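Long-range contacts in NanS-p (PDB 6YP6), which probably binds carbohydrate, probably as part of a conserved carbohydrate esterase from a Shiga toxin-encoding bacteriophage: residues 22-27 and 54-59; 91-96 and 114-119; 128-133 and 180-185. All coordinates share one frame; numbering follows the deposited sequence. Where two conformers were deposited one is given.

Contact 1. Residues 22-27 and 54-59; sequences WSASGG and WVLEYA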
ATOM      1  N   TRP A  22      -1.377 -14.790   3.952  1.00  8.34           N
ATOM      2  CA  TRP A  22      -1.312 -14.074   2.692  1.00  8.38           C
ATOM      3  C   TRP A  22      -1.160 -15.044   1.531  1.00  8.53           C
ATOM      4  O   TRP A  22      -0.546 -16.102   1.657  1.00 10.04           O
ATOM      5  CB  TRP A  22      -0.096 -13.142   2.695  1.00  7.86           C
ATOM      6  CG  TRP A  22      -0.208 -12.013   3.678  1.00  7.86           C
ATOM      7  CD1 TRP A  22      -0.119 -12.099   5.032  1.00  7.68           C
ATOM      8  CD2 TRP A  22      -0.458 -10.639   3.375  1.00  7.62           C
ATOM      9  NE1 TRP A  22      -0.294 -10.857   5.595  1.00  7.92           N
ATOM     10  CE2 TRP A  22      -0.503  -9.941   4.595  1.00  7.56           C
ATOM     11  CE3 TRP A  22      -0.637  -9.933   2.188  1.00  8.07           C
ATOM     12  CZ2 TRP A  22      -0.707  -8.563   4.655  1.00  8.44           C
ATOM     13  CZ3 TRP A  22      -0.846  -8.571   2.247  1.00  8.71           C
ATOM     14  CH2 TRP A  22      -0.873  -7.901   3.468  1.00  8.50           C
ATOM     15  N   SER A  23      -1.679 -14.637   0.379  0.50  8.67           N
ATOM     16  CA  SER A  23      -1.469 -15.332  -0.883  0.50  9.90           C
ATOM     17  C   SER A  23      -0.484 -14.525  -1.724  0.50 11.02           C
ATOM     18  O   SER A  23      -0.624 -13.308  -1.858  0.50 11.93           O
ATOM     19  CB  SER A  23      -2.792 -15.503  -1.628  0.50 11.06           C
ATOM     20  OG  SER A  23      -3.685 -16.325  -0.897  0.50 11.43           O
ATOM     21  N   ALA A  24       0.472 -15.206  -2.340  1.00 12.30           N
ATOM     22  CA  ALA A  24       1.555 -14.560  -3.062  1.00 14.36           C
ATOM     23  C   ALA A  24       1.639 -15.222  -4.425  1.00 15.54           C
ATOM     24  O   ALA A  24       1.535 -16.446  -4.535  1.00 16.76           O
ATOM     25  CB  ALA A  24       2.893 -14.682  -2.337  1.00 15.73           C
ATOM     26  N   SER A  25       1.818 -14.416  -5.460  1.00 16.03           N
ATOM     27  CA  SER A  25       1.963 -14.955  -6.796  1.00 16.73           C
ATOM     28  C   SER A  25       2.899 -14.062  -7.583  1.00 16.13           C
ATOM     29  O   SER A  25       2.943 -12.847  -7.380  1.00 16.97           O
ATOM     30  CB  SER A  25       0.627 -15.058  -7.523  1.00 18.64           C
ATOM     31  OG  SER A  25       0.029 -13.795  -7.682  1.00 20.60           O
ATOM     32  N   GLY A  26       3.629 -14.666  -8.499  1.00 15.46           N
ATOM     33  CA  GLY A  26       4.622 -13.950  -9.262  1.00 15.53           C
ATOM     34  C   GLY A  26       5.847 -13.666  -8.406  1.00 15.81           C
ATOM     35  O   GLY A  26       5.806 -13.640  -7.182  1.00 17.38           O
ATOM     36  N   GLY A  27       6.971 -13.480  -9.095  1.00 16.32           N
ATOM     37  CA  GLY A  27       8.162 -13.045  -8.417  1.00 15.74           C
ATOM     38  C   GLY A  27       8.675 -13.980  -7.335  1.00 15.71           C
ATOM     39  O   GLY A  27       8.420 -15.189  -7.318  1.00 17.22           O
ATOM     40  N   TRP A  54       4.658  -9.205  -9.301  1.00 11.00           N
ATOM     41  CA  TRP A  54       4.322  -9.920  -8.084  1.00 11.21           C
ATOM     42  C   TRP A  54       3.116  -9.275  -7.415  1.00 10.26           C
ATOM     43  O   TRP A  54       2.868  -8.075  -7.538  1.00  8.72           O
ATOM     44  CB  TRP A  54       5.484 -10.017  -7.095  1.00 12.15           C
ATOM     45  CG  TRP A  54       6.130  -8.748  -6.679  1.00 11.86           C
ATOM     46  CD1 TRP A  54       7.288  -8.255  -7.168  1.00 12.97           C
ATOM     47  CD2 TRP A  54       5.689  -7.821  -5.666  1.00 10.08           C
ATOM     48  NE1 TRP A  54       7.602  -7.079  -6.554  1.00 12.38           N
ATOM     49  CE2 TRP A  54       6.640  -6.789  -5.620  1.00 11.19           C
ATOM     50  CE3 TRP A  54       4.587  -7.770  -4.801  1.00  9.00           C
ATOM     51  CZ2 TRP A  54       6.517  -5.706  -4.763  1.00 11.32           C
ATOM     52  CZ3 TRP A  54       4.467  -6.689  -3.939  1.00  9.13           C
ATOM     53  CH2 TRP A  54       5.430  -5.668  -3.929  1.00 10.27           C
ATOM     54  N   VAL A  55       2.352 -10.110  -6.720  1.00 10.59           N
ATOM     55  CA  VAL A  55       1.157  -9.678  -6.009  1.00 11.07           C
ATOM     56  C   VAL A  55       1.076 -10.430  -4.690  1.00 10.84           C
ATOM     57  O   VAL A  55       1.178 -11.659  -4.661  1.00 13.32           O
ATOM     58  CB  VAL A  55      -0.140  -9.936  -6.806  1.00 13.25           C
ATOM     59  CG1 VAL A  55      -1.343  -9.365  -6.041  1.00 14.64           C
ATOM     60  CG2 VAL A  55      -0.076  -9.342  -8.188  1.00 13.51           C
ATOM     61  N   LEU A  56       0.865  -9.693  -3.612  1.00  8.86           N
ATOM     62  CA  LEU A  56       0.529 -10.234  -2.309  1.00  8.67           C
ATOM     63  C   LEU A  56      -0.907  -9.844  -2.010  1.00  8.68           C
ATOM     64  O   LEU A  56      -1.294  -8.706  -2.255  1.00 10.35           O
ATOM     65  CB  LEU A  56       1.421  -9.633  -1.226  1.00  9.69           C
ATOM     66  CG  LEU A  56       2.919  -9.652  -1.512  1.00 11.84           C
ATOM     67  CD1 LEU A  56       3.639  -8.954  -0.367  1.00 12.95           C
ATOM     68  CD2 LEU A  56       3.450 -11.051  -1.703  1.00 13.36           C
ATOM     69  N   GLU A  57      -1.698 -10.772  -1.480  1.00  8.28           N
ATOM     70  CA  GLU A  57      -3.100 -10.505  -1.199  1.00  8.98           C
ATOM     71  C   GLU A  57      -3.482 -11.009   0.182  1.00  7.61           C
ATOM     72  O   GLU A  57      -3.048 -12.084   0.609  1.00  8.42           O
ATOM     73  CB  GLU A  57      -4.047 -11.177  -2.224  1.00 11.79           C
ATOM     74  CG  GLU A  57      -3.787 -10.762  -3.650  1.00 14.35           C
ATOM     75  CD  GLU A  57      -4.565 -11.571  -4.662  1.00 17.49           C
ATOM     76  OE1 GLU A  57      -5.636 -12.099  -4.321  1.00 17.91           O
ATOM     77  OE2 GLU A  57      -4.109 -11.664  -5.819  1.00 19.67           O
ATOM     78  N   TYR A  58      -4.366 -10.260   0.843  1.00  7.71           N
ATOM     79  CA  TYR A  58      -4.969 -10.697   2.087  1.00  7.59           C
ATOM     80  C   TYR A  58      -6.466 -10.420   2.018  1.00  7.80           C
ATOM     81  O   TYR A  58      -6.899  -9.374   1.516  1.00  8.16           O
ATOM     82  CB  TYR A  58      -4.346  -9.964   3.291  1.00  7.63           C
ATOM     83  CG  TYR A  58      -4.673 -10.622   4.610  1.00  8.18           C
ATOM     84  CD1 TYR A  58      -5.881 -10.373   5.250  1.00  8.11           C
ATOM     85  CD2 TYR A  58      -3.802 -11.527   5.194  1.00  9.22           C
ATOM     86  CE1 TYR A  58      -6.201 -10.992   6.472  1.00  9.13           C
ATOM     87  CE2 TYR A  58      -4.112 -12.157   6.398  1.00 10.17           C
ATOM     88  CZ  TYR A  58      -5.313 -11.879   7.032  1.00 10.08           C
ATOM     89  OH  TYR A  58      -5.620 -12.503   8.221  1.00 11.18           O
ATOM     90  N   ALA A  59      -7.250 -11.355   2.550  1.00  7.56           N
ATOM     91  CA  ALA A  59      -8.708 -11.234   2.654  1.00  7.72           C
ATOM     92  C   ALA A  59      -9.059 -10.232   3.748  1.00  7.33           C
ATOM     93  O   ALA A  59      -9.075 -10.560   4.936  1.00  8.52           O
ATOM     94  CB  ALA A  59      -9.298 -12.607   2.947  1.00  8.40           C
TER
HETATM   95  O   HOH W   1      -1.444 -13.302  -4.945  1.00 23.49           O

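Contact 2. Residues 91-96 and 114-119; sequences AFYWPV and LAAFYI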
ATOM      1  N   ALA A  91       2.221  -0.726  -5.338  1.00  6.83           N
ATOM      2  CA  ALA A  91       0.905  -0.154  -5.135  1.00  6.59           C
ATOM      3  C   ALA A  91       0.118  -0.996  -4.139  1.00  6.42           C
ATOM      4  O   ALA A  91       0.321  -2.207  -4.009  1.00  6.99           O
ATOM      5  CB  ALA A  91       0.113  -0.098  -6.452  1.00  7.20           C
ATOM      6  N   PHE A  92      -0.818  -0.325  -3.474  1.00  6.25           N
ATOM      7  CA  PHE A  92      -1.775  -0.896  -2.532  1.00  6.42           C
ATOM      8  C   PHE A  92      -3.175  -0.614  -3.065  1.00  6.35           C
ATOM      9  O   PHE A  92      -3.572   0.549  -3.179  1.00  6.70           O
ATOM     10  CB  PHE A  92      -1.650  -0.222  -1.151  1.00  6.77           C
ATOM     11  CG  PHE A  92      -0.304  -0.396  -0.520  1.00  7.59           C
ATOM     12  CD1 PHE A  92       0.748   0.439  -0.866  1.00  8.80           C
ATOM     13  CD2 PHE A  92      -0.069  -1.402   0.406  1.00  8.97           C
ATOM     14  CE1 PHE A  92       2.011   0.263  -0.301  1.00 10.42           C
ATOM     15  CE2 PHE A  92       1.201  -1.582   0.958  1.00 10.26           C
ATOM     16  CZ  PHE A  92       2.227  -0.739   0.609  1.00 10.83           C
ATOM     17  N   TYR A  93      -3.923  -1.672  -3.382  1.00  6.35           N
ATOM     18  CA  TYR A  93      -5.293  -1.558  -3.850  1.00  6.60           C
ATOM     19  C   TYR A  93      -6.202  -2.327  -2.905  1.00  6.65           C
ATOM     20  O   TYR A  93      -5.952  -3.501  -2.605  1.00  7.39           O
ATOM     21  CB  TYR A  93      -5.475  -2.148  -5.249  1.00  7.59           C
ATOM     22  CG  TYR A  93      -4.565  -1.618  -6.281  1.00  9.49           C
ATOM     23  CD1 TYR A  93      -4.631  -0.304  -6.672  1.00 10.96           C
ATOM     24  CD2 TYR A  93      -3.630  -2.458  -6.892  1.00 11.31           C
ATOM     25  CE1 TYR A  93      -3.759   0.183  -7.650  1.00 11.49           C
ATOM     26  CE2 TYR A  93      -2.777  -1.993  -7.861  1.00 11.72           C
ATOM     27  CZ  TYR A  93      -2.845  -0.673  -8.226  1.00 10.41           C
ATOM     28  OH  TYR A  93      -1.989  -0.219  -9.216  1.00 11.93           O
ATOM     29  N   TRP A  94      -7.288  -1.695  -2.480  1.00  6.60           N
ATOM     30  CA  TRP A  94      -8.278  -2.345  -1.618  1.00  6.80           C
ATOM     31  C   TRP A  94      -9.667  -2.018  -2.158  1.00  6.71           C
ATOM     32  O   TRP A  94     -10.364  -1.134  -1.630  1.00  7.36           O
ATOM     33  CB  TRP A  94      -8.118  -1.921  -0.163  1.00  7.14           C
ATOM     34  CG  TRP A  94      -8.986  -2.640   0.822  1.00  6.83           C
ATOM     35  CD1 TRP A  94      -9.894  -3.648   0.597  1.00  7.13           C
ATOM     36  CD2 TRP A  94      -9.036  -2.361   2.217  1.00  6.70           C
ATOM     37  NE1 TRP A  94     -10.499  -3.999   1.771  1.00  7.16           N
ATOM     38  CE2 TRP A  94      -9.989  -3.226   2.783  1.00  7.20           C
ATOM     39  CE3 TRP A  94      -8.364  -1.455   3.044  1.00  7.64           C
ATOM     40  CZ2 TRP A  94     -10.287  -3.210   4.139  1.00  8.04           C
ATOM     41  CZ3 TRP A  94      -8.655  -1.444   4.382  1.00  8.25           C
ATOM     42  CH2 TRP A  94      -9.608  -2.315   4.923  1.00  8.29           C
ATOM     43  N   PRO A  95     -10.090  -2.704  -3.216  1.00  7.36           N
ATOM     44  CA  PRO A  95     -11.463  -2.552  -3.700  1.00  8.49           C
ATOM     45  C   PRO A  95     -12.404  -3.175  -2.683  1.00  7.82           C
ATOM     46  O   PRO A  95     -12.072  -4.184  -2.061  1.00  7.96           O
ATOM     47  CB  PRO A  95     -11.470  -3.331  -5.026  1.00  9.59           C
ATOM     48  CG  PRO A  95     -10.218  -4.147  -5.049  1.00 11.81           C
ATOM     49  CD  PRO A  95      -9.335  -3.748  -3.942  1.00  8.90           C
ATOM     50  N   VAL A  96     -13.584  -2.579  -2.513  1.00  7.95           N
ATOM     51  CA  VAL A  96     -14.573  -3.096  -1.579  1.00  8.38           C
ATOM     52  C   VAL A  96     -15.883  -3.355  -2.314  1.00  8.86           C
ATOM     53  O   VAL A  96     -16.248  -2.648  -3.258  1.00  9.85           O
ATOM     54  CB  VAL A  96     -14.754  -2.189  -0.343  1.00  9.08           C
ATOM     55  CG1 VAL A  96     -13.457  -2.163   0.456  1.00  8.76           C
ATOM     56  CG2 VAL A  96     -15.176  -0.782  -0.714  1.00 10.66           C
ATOM     57  N   LEU A 114     -10.851   1.589  -0.872  1.00  7.44           N
ATOM     58  CA  LEU A 114     -10.347   2.274   0.318  1.00  7.65           C
ATOM     59  C   LEU A 114      -8.856   2.549   0.220  1.00  7.85           C
ATOM     60  O   LEU A 114      -8.324   3.323   1.028  1.00  8.74           O
ATOM     61  CB  LEU A 114     -10.642   1.456   1.573  1.00  8.19           C
ATOM     62  CG  LEU A 114     -12.127   1.202   1.845  1.00  9.47           C
ATOM     63  CD1 LEU A 114     -12.262   0.410   3.133  1.00 10.37           C
ATOM     64  CD2 LEU A 114     -12.932   2.490   1.888  1.00 11.29           C
ATOM     65  N   ALA A 115      -8.179   1.924  -0.743  1.00  7.66           N
ATOM     66  CA  ALA A 115      -6.787   2.216  -1.037  1.00  7.74           C
ATOM     67  C   ALA A 115      -6.573   2.075  -2.529  1.00  6.92           C
ATOM     68  O   ALA A 115      -7.053   1.119  -3.139  1.00  6.81           O
ATOM     69  CB  ALA A 115      -5.852   1.257  -0.315  1.00  8.29           C
ATOM     70  N   ALA A 116      -5.838   3.022  -3.103  1.00  6.73           N
ATOM     71  CA  ALA A 116      -5.392   2.937  -4.495  1.00  7.00           C
ATOM     72  C   ALA A 116      -4.140   3.801  -4.603  1.00  6.75           C
ATOM     73  O   ALA A 116      -4.117   4.831  -5.281  1.00  7.72           O
ATOM     74  CB  ALA A 116      -6.476   3.367  -5.474  1.00  7.78           C
ATOM     75  N   PHE A 117      -3.127   3.416  -3.846  1.00  6.52           N
ATOM     76  CA  PHE A 117      -1.987   4.272  -3.579  1.00  6.65           C
ATOM     77  C   PHE A 117      -0.722   3.618  -4.103  1.00  7.01           C
ATOM     78  O   PHE A 117      -0.493   2.435  -3.845  1.00  8.31           O
ATOM     79  CB  PHE A 117      -1.842   4.499  -2.068  1.00  7.17           C
ATOM     80  CG  PHE A 117      -3.118   4.929  -1.390  1.00  7.48           C
ATOM     81  CD1 PHE A 117      -3.887   5.944  -1.914  1.00  7.87           C
ATOM     82  CD2 PHE A 117      -3.563   4.290  -0.249  1.00  7.88           C
ATOM     83  CE1 PHE A 117      -5.084   6.333  -1.292  1.00  8.69           C
ATOM     84  CE2 PHE A 117      -4.733   4.676   0.379  1.00  8.16           C
ATOM     85  CZ  PHE A 117      -5.493   5.689  -0.143  1.00  8.45           C
ATOM     86  N   TYR A 118       0.094   4.361  -4.843  1.00  6.51           N
ATOM     87  CA  TYR A 118       1.308   3.785  -5.394  1.00  6.66           C
ATOM     88  C   TYR A 118       2.505   4.673  -5.118  1.00  6.47           C
ATOM     89  O   TYR A 118       2.398   5.879  -4.873  1.00  7.11           O
ATOM     90  CB  TYR A 118       1.154   3.435  -6.887  1.00  7.16           C
ATOM     91  CG  TYR A 118       0.929   4.597  -7.827  1.00  7.37           C
ATOM     92  CD1 TYR A 118      -0.347   5.114  -8.048  1.00  7.75           C
ATOM     93  CD2 TYR A 118       1.982   5.167  -8.513  1.00  7.25           C
ATOM     94  CE1 TYR A 118      -0.547   6.174  -8.919  1.00  7.96           C
ATOM     95  CE2 TYR A 118       1.794   6.219  -9.387  1.00  7.82           C
ATOM     96  CZ  TYR A 118       0.523   6.725  -9.578  1.00  8.06           C
ATOM     97  OH  TYR A 118       0.276   7.786 -10.418  1.00  8.65           O
ATOM     98  N   ILE A 119       3.658   4.024  -5.168  1.00  6.76           N
ATOM     99  CA  ILE A 119       4.937   4.619  -4.822  1.00  6.44           C
ATOM    100  C   ILE A 119       5.820   4.527  -6.066  1.00  6.75           C
ATOM    101  O   ILE A 119       5.974   3.445  -6.647  1.00  6.85           O
ATOM    102  CB  ILE A 119       5.563   3.894  -3.617  1.00  6.99           C
ATOM    103  CG1 ILE A 119       4.661   3.975  -2.388  1.00  7.95           C
ATOM    104  CG2 ILE A 119       6.958   4.442  -3.335  1.00  8.15           C
ATOM    105  CD1 ILE A 119       5.087   3.057  -1.273  1.00  9.29           C
TER

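Contact 3. Residues 128-133 and 180-185; sequences VMYHNA and TLTQSP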
ATOM      1  N   VAL A 128       4.395   9.430  -3.280  1.00  7.40           N
ATOM      2  CA  VAL A 128       3.190   8.672  -2.980  1.00  7.38           C
ATOM      3  C   VAL A 128       2.056   9.291  -3.786  1.00  6.77           C
ATOM      4  O   VAL A 128       1.799  10.492  -3.664  1.00  7.59           O
ATOM      5  CB  VAL A 128       2.847   8.721  -1.486  1.00 10.12           C
ATOM      6  CG1 VAL A 128       1.631   7.859  -1.213  1.00 10.64           C
ATOM      7  CG2 VAL A 128       4.009   8.315  -0.609  1.00 11.58           C
ATOM      8  N   MET A 129       1.369   8.475  -4.591  1.00  6.97           N
ATOM      9  CA  MET A 129       0.371   8.923  -5.541  1.00  7.45           C
ATOM     10  C   MET A 129      -0.947   8.198  -5.298  1.00  6.90           C
ATOM     11  O   MET A 129      -0.968   7.066  -4.821  1.00  7.26           O
ATOM     12  CB  MET A 129       0.833   8.579  -6.971  1.00  7.78           C
ATOM     13  CG  MET A 129       2.191   9.125  -7.347  1.00  8.61           C
ATOM     14  SD  MET A 129       2.302  10.925  -7.427  1.00 10.59           S
ATOM     15  CE  MET A 129       1.180  11.286  -8.760  1.00 11.85           C
ATOM     16  N   TYR A 130      -2.044   8.858  -5.665  1.00  6.93           N
ATOM     17  CA  TYR A 130      -3.390   8.299  -5.589  1.00  7.02           C
ATOM     18  C   TYR A 130      -3.889   8.055  -7.000  1.00  7.25           C
ATOM     19  O   TYR A 130      -4.045   9.001  -7.779  1.00  8.19           O
ATOM     20  CB  TYR A 130      -4.302   9.274  -4.841  1.00  7.55           C
ATOM     21  CG  TYR A 130      -5.718   8.824  -4.553  1.00  7.37           C
ATOM     22  CD1 TYR A 130      -6.094   7.493  -4.551  1.00  7.31           C
ATOM     23  CD2 TYR A 130      -6.685   9.765  -4.238  1.00  7.57           C
ATOM     24  CE1 TYR A 130      -7.406   7.110  -4.255  1.00  7.62           C
ATOM     25  CE2 TYR A 130      -7.986   9.399  -3.957  1.00  7.68           C
ATOM     26  CZ  TYR A 130      -8.347   8.073  -3.957  1.00  7.74           C
ATOM     27  OH  TYR A 130      -9.654   7.729  -3.686  1.00  8.55           O
ATOM     28  N   HIS A 131      -4.145   6.786  -7.322  1.00  7.09           N
ATOM     29  CA  HIS A 131      -4.648   6.395  -8.640  1.00  7.91           C
ATOM     30  C   HIS A 131      -6.165   6.567  -8.670  1.00  7.64           C
ATOM     31  O   HIS A 131      -6.946   5.616  -8.571  1.00  8.93           O
ATOM     32  CB  HIS A 131      -4.252   4.961  -8.929  1.00  8.51           C
ATOM     33  CG  HIS A 131      -4.505   4.524 -10.339  1.00  9.19           C
ATOM     34  ND1 HIS A 131      -3.950   3.371 -10.850  1.00 11.08           N
ATOM     35  CD2 HIS A 131      -5.227   5.071 -11.348  1.00  9.59           C
ATOM     36  CE1 HIS A 131      -4.331   3.224 -12.108  1.00 11.50           C
ATOM     37  NE2 HIS A 131      -5.115   4.234 -12.432  1.00 11.16           N
ATOM     38  N   ASN A 132      -6.589   7.822  -8.785  1.00  7.97           N
ATOM     39  CA  ASN A 132      -8.010   8.132  -8.783  1.00  8.66           C
ATOM     40  C   ASN A 132      -8.448   8.861 -10.049  1.00  9.14           C
ATOM     41  O   ASN A 132      -9.602   9.292 -10.116  1.00 11.82           O
ATOM     42  CB  ASN A 132      -8.442   8.899  -7.530  1.00  9.33           C
ATOM     43  CG  ASN A 132      -8.018  10.340  -7.561  1.00  9.52           C
ATOM     44  OD1 ASN A 132      -6.983  10.702  -8.115  1.00  9.37           O
ATOM     45  ND2 ASN A 132      -8.829  11.186  -6.944  1.00 10.02           N
ATOM     46  N   ALA A 133      -7.595   8.941 -11.067  1.00  8.72           N
ATOM     47  CA  ALA A 133      -7.919   9.572 -12.333  1.00  8.91           C
ATOM     48  C   ALA A 133      -7.794   8.563 -13.465  1.00  9.33           C
ATOM     49  O   ALA A 133      -7.080   7.573 -13.363  1.00  9.76           O
ATOM     50  CB  ALA A 133      -6.993  10.767 -12.591  1.00  9.51           C
ATOM     51  N   THR A 180      -9.532  13.515   0.289  1.00  8.02           N
ATOM     52  CA  THR A 180     -10.772  12.763   0.359  1.00  8.45           C
ATOM     53  C   THR A 180     -10.788  11.687  -0.722  1.00  8.08           C
ATOM     54  O   THR A 180     -10.504  11.957  -1.892  1.00  9.39           O
ATOM     55  CB  THR A 180     -11.979  13.693   0.256  1.00 10.07           C
ATOM     56  OG1 THR A 180     -11.970  14.588   1.375  1.00 10.82           O
ATOM     57  CG2 THR A 180     -13.284  12.909   0.278  1.00 11.32           C
ATOM     58  N   LEU A 181     -11.108  10.460  -0.315  1.00  7.72           N
ATOM     59  CA  LEU A 181     -11.239   9.374  -1.270  1.00  8.04           C
ATOM     60  C   LEU A 181     -12.319   9.714  -2.280  1.00  8.24           C
ATOM     61  O   LEU A 181     -13.330  10.337  -1.951  1.00  9.72           O
ATOM     62  CB  LEU A 181     -11.613   8.074  -0.569  1.00  8.20           C
ATOM     63  CG  LEU A 181     -10.576   7.517   0.404  1.00  9.55           C
ATOM     64  CD1 LEU A 181     -11.173   6.384   1.215  1.00 11.30           C
ATOM     65  CD2 LEU A 181      -9.317   7.043  -0.293  1.00 10.52           C
ATOM     66  N   THR A 182     -12.103   9.291  -3.520  1.00  8.26           N
ATOM     67  CA  THR A 182     -13.063   9.444  -4.599  1.00  8.71           C
ATOM     68  C   THR A 182     -13.216   8.093  -5.276  1.00  9.32           C
ATOM     69  O   THR A 182     -12.498   7.138  -4.978  1.00  9.60           O
ATOM     70  CB  THR A 182     -12.608  10.479  -5.641  1.00  9.61           C
ATOM     71  OG1 THR A 182     -11.466   9.991  -6.348  1.00 10.41           O
ATOM     72  CG2 THR A 182     -12.265  11.798  -5.000  1.00 10.67           C
ATOM     73  N   GLN A 183     -14.138   8.021  -6.222  1.00 11.15           N
ATOM     74  CA  GLN A 183     -14.150   6.874  -7.118  1.00 13.16           C
ATOM     75  C   GLN A 183     -12.837   6.812  -7.898  1.00 12.76           C
ATOM     76  O   GLN A 183     -12.138   7.809  -8.080  1.00 13.93           O
ATOM     77  CB  GLN A 183     -15.348   6.953  -8.061  1.00 15.32           C
ATOM     78  CG  GLN A 183     -16.678   6.939  -7.308  1.00 16.97           C
ATOM     79  CD  GLN A 183     -17.883   6.793  -8.208  1.00 19.85           C
ATOM     80  OE1 GLN A 183     -17.754   6.493  -9.390  1.00 20.84           O
ATOM     81  NE2 GLN A 183     -19.071   6.987  -7.644  1.00 21.05           N
ATOM     82  N   SER A 184     -12.513   5.614  -8.374  1.00 12.97           N
ATOM     83  CA  SER A 184     -11.261   5.351  -9.067  1.00 13.02           C
ATOM     84  C   SER A 184     -11.523   4.429 -10.250  1.00 13.92           C
ATOM     85  O   SER A 184     -12.468   3.640 -10.214  1.00 14.20           O
ATOM     86  CB  SER A 184     -10.280   4.647  -8.117  1.00 12.85           C
ATOM     87  OG  SER A 184      -9.191   4.040  -8.787  1.00 13.13           O
ATOM     88  N   PRO A 185     -10.688   4.505 -11.292  1.00 14.10           N
ATOM     89  CA  PRO A 185     -10.862   3.599 -12.435  1.00 14.90           C
ATOM     90  C   PRO A 185     -10.331   2.198 -12.203  1.00 15.22           C
ATOM     91  O   PRO A 185     -10.569   1.324 -13.049  1.00 16.08           O
ATOM     92  CB  PRO A 185     -10.047   4.288 -13.541  1.00 15.55           C
ATOM     93  CG  PRO A 185      -8.945   4.944 -12.800  1.00 15.43           C
ATOM     94  CD  PRO A 185      -9.583   5.455 -11.523  1.00 14.78           C
TER

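Contact 1. Residues 22-27 and 54-59
Trp22 and Tyr58 interlock where strand 23-25, an outermost strand of one sheet of this beta-sandwich, lies antiparallel against strand 55-59. The bump is the methylene of Tyr58: its CB stands 3.7 Å from the centroid of the six-membered ring of Trp22, only 6° off the ring normal, a CH-pi contact. Tyr58 CG lies anti to the backbone N (chi1 -165°), and beyond it CD2 comes down over the same indole face. The result is a T-shaped (edge-to-face) pair, the edge of Tyr58 toward the five-membered ring of Trp22, with centroids 4.9 Å apart and planes at 59°. A broad indole suits this place because one face takes both the methylene and the ring edge, while NE1 gives its hydrogen to Ser7 O and Leu6 packs on both aromatic side chains. Leu56 fills the next hollow: its CB lies 4.0 Å from Trp22 CE3, and its CD2 reaches Ala24 CB at 3.7 Å. Ala24, a small residue of a non-hydrogen-bonded pair, leaves room for that methyl, and Leu17 and Leu45 also touch Leu56.

Ser23, Ser25, Val55 and Glu57 point to the other face, and their backbones make the two hydrogen-bonded pairs, in which Glu57 N gives its hydrogen to Ser23 O at 2.8 Å. Serines and a glutamate fit this more exposed face, with the beta-branched Val55 beside them; Glu57 OE1 forms a salt bridge with Lys193. At the end of the pairing the backbone swings through Gly26 and Gly27, both with positive phi, a bend that glycine makes easily. With no side chains in the way, Trp54 CB settles 3.6 Å from Gly26 O. One water is hydrogen-bonded to Ser25 OG at 3.1 Å and is placed to donate to Val55 O, also at 3.1 Å.

Contact 2. Residues 91-96 and 114-119
Leu114 lays its CD1 methyl over one face of Trp94, 4.0 Å from the centroid of the six-membered ring and 3° off its normal, a CH-pi contact. With Trp94 CG anti to the backbone N (chi1 -174°), the indole lies against Leu114, whose CB also meets CE3. Val96 crosses Leu114 at about a right angle, its CG1 lying 3.9 Å from Leu114 CG. Beside them Ala115 CB touches Trp94 CB at 3.9 Å; a methyl group is small enough to touch both Trp94 CB and Ile73.

The backbones run antiparallel, and Trp94 binds with both polar atoms of its backbone: its N donates to Ala115 O, while its O accepts from Leu114 N. One step on, Phe92 N donates to Phe117 O at 2.8 Å and Phe117 N returns a bond to Phe92 O at 3.0 Å. Ala116 and Phe117 both face Phe92, which makes a classic beta bulge in this central part of the sheet. Ala116 N lies 3.4 Å from Phe92 O at a poor angle for bonding, and the buried Ala115 N has no partner at all. Past the bulge Ala91 and Tyr118 form a non-hydrogen-bonded pair, close enough that their CB atoms meet at 3.7 Å; alanine suits so near an approach.

A second shell surrounds these side chains. Trp94 NE1 donates to Gly61 O, and Tyr118 OH is hydrogen-bonded to Asn139 ND2. Phe117 stacks on Phe157 and Tyr93 on Phe189, while Ile73, Cys75 and Phe77 of strand 71-79 in the other sheet pack against Trp94 and Ala115, Phe92, and Ile119 respectively.

Contact 3. Residues 128-133 and 180-185
A loop is clasped to the end of a strand here, mainly by side-chain hydrogen bonds: Tyr130, His131 and Asn132, where strand 125-130 leaves its sheet of the beta-sandwich, hold residues 181-185, which follow strand 174-180 of the other sheet. Tyr130 has CG anti to the backbone N (chi1 -175°), and its long side chain brings OH to the loop. There OH accepts the hydrogen of Thr182 N, 2.9 Å away at 165° and in the plane of the ring, while Leu181 CD2 packs 3.5 Å from the same OH. Asn132 follows an inverse gamma turn centred on His131, which folds the chain back and sets Asn132 CB over the centre of the Tyr130 ring.

Asn132 ND2 then donates to Thr182 OG1 at 3.0 Å, and OG1 donates onward to Gln183 O at 2.9 Å. A threonine hydroxyl suits this relay because it can accept and donate at once. Ser184 serves similarly, its OG also accepting from Val186 N. Pro185 adds an apolar contact, with CG 3.9 Å from His131 NE2 and 3.3 Å from Ala133 O. Ser184 OG donates its hydrogen to His131 O at 2.8 Å, nearly along the C=O axis.

Overall arrangement
Contacts 1, 2 and 3 all reach one antiparallel sheet and follow one another in series along the chain. Contact 1 lies at an outer strand, with its centre 14 Å from that of contact 2; strand 193-197 runs between them and bonds to both. Contacts 2 and 3 have centres only 9 Å apart and touch directly, because strands 113-121 and 125-130 are neighbours: Tyr118 O lies 2.8 Å from Met129 N, a probable hydrogen bond, and Phe117 CE1 packs 3.6 Å from Tyr130 CD1. Contacts 1 and 3 are 22 Å apart between centres. A glycerol, probably from the crystallisation liquor, lies about 4 Å from the side chain of Ala133 in contact 3.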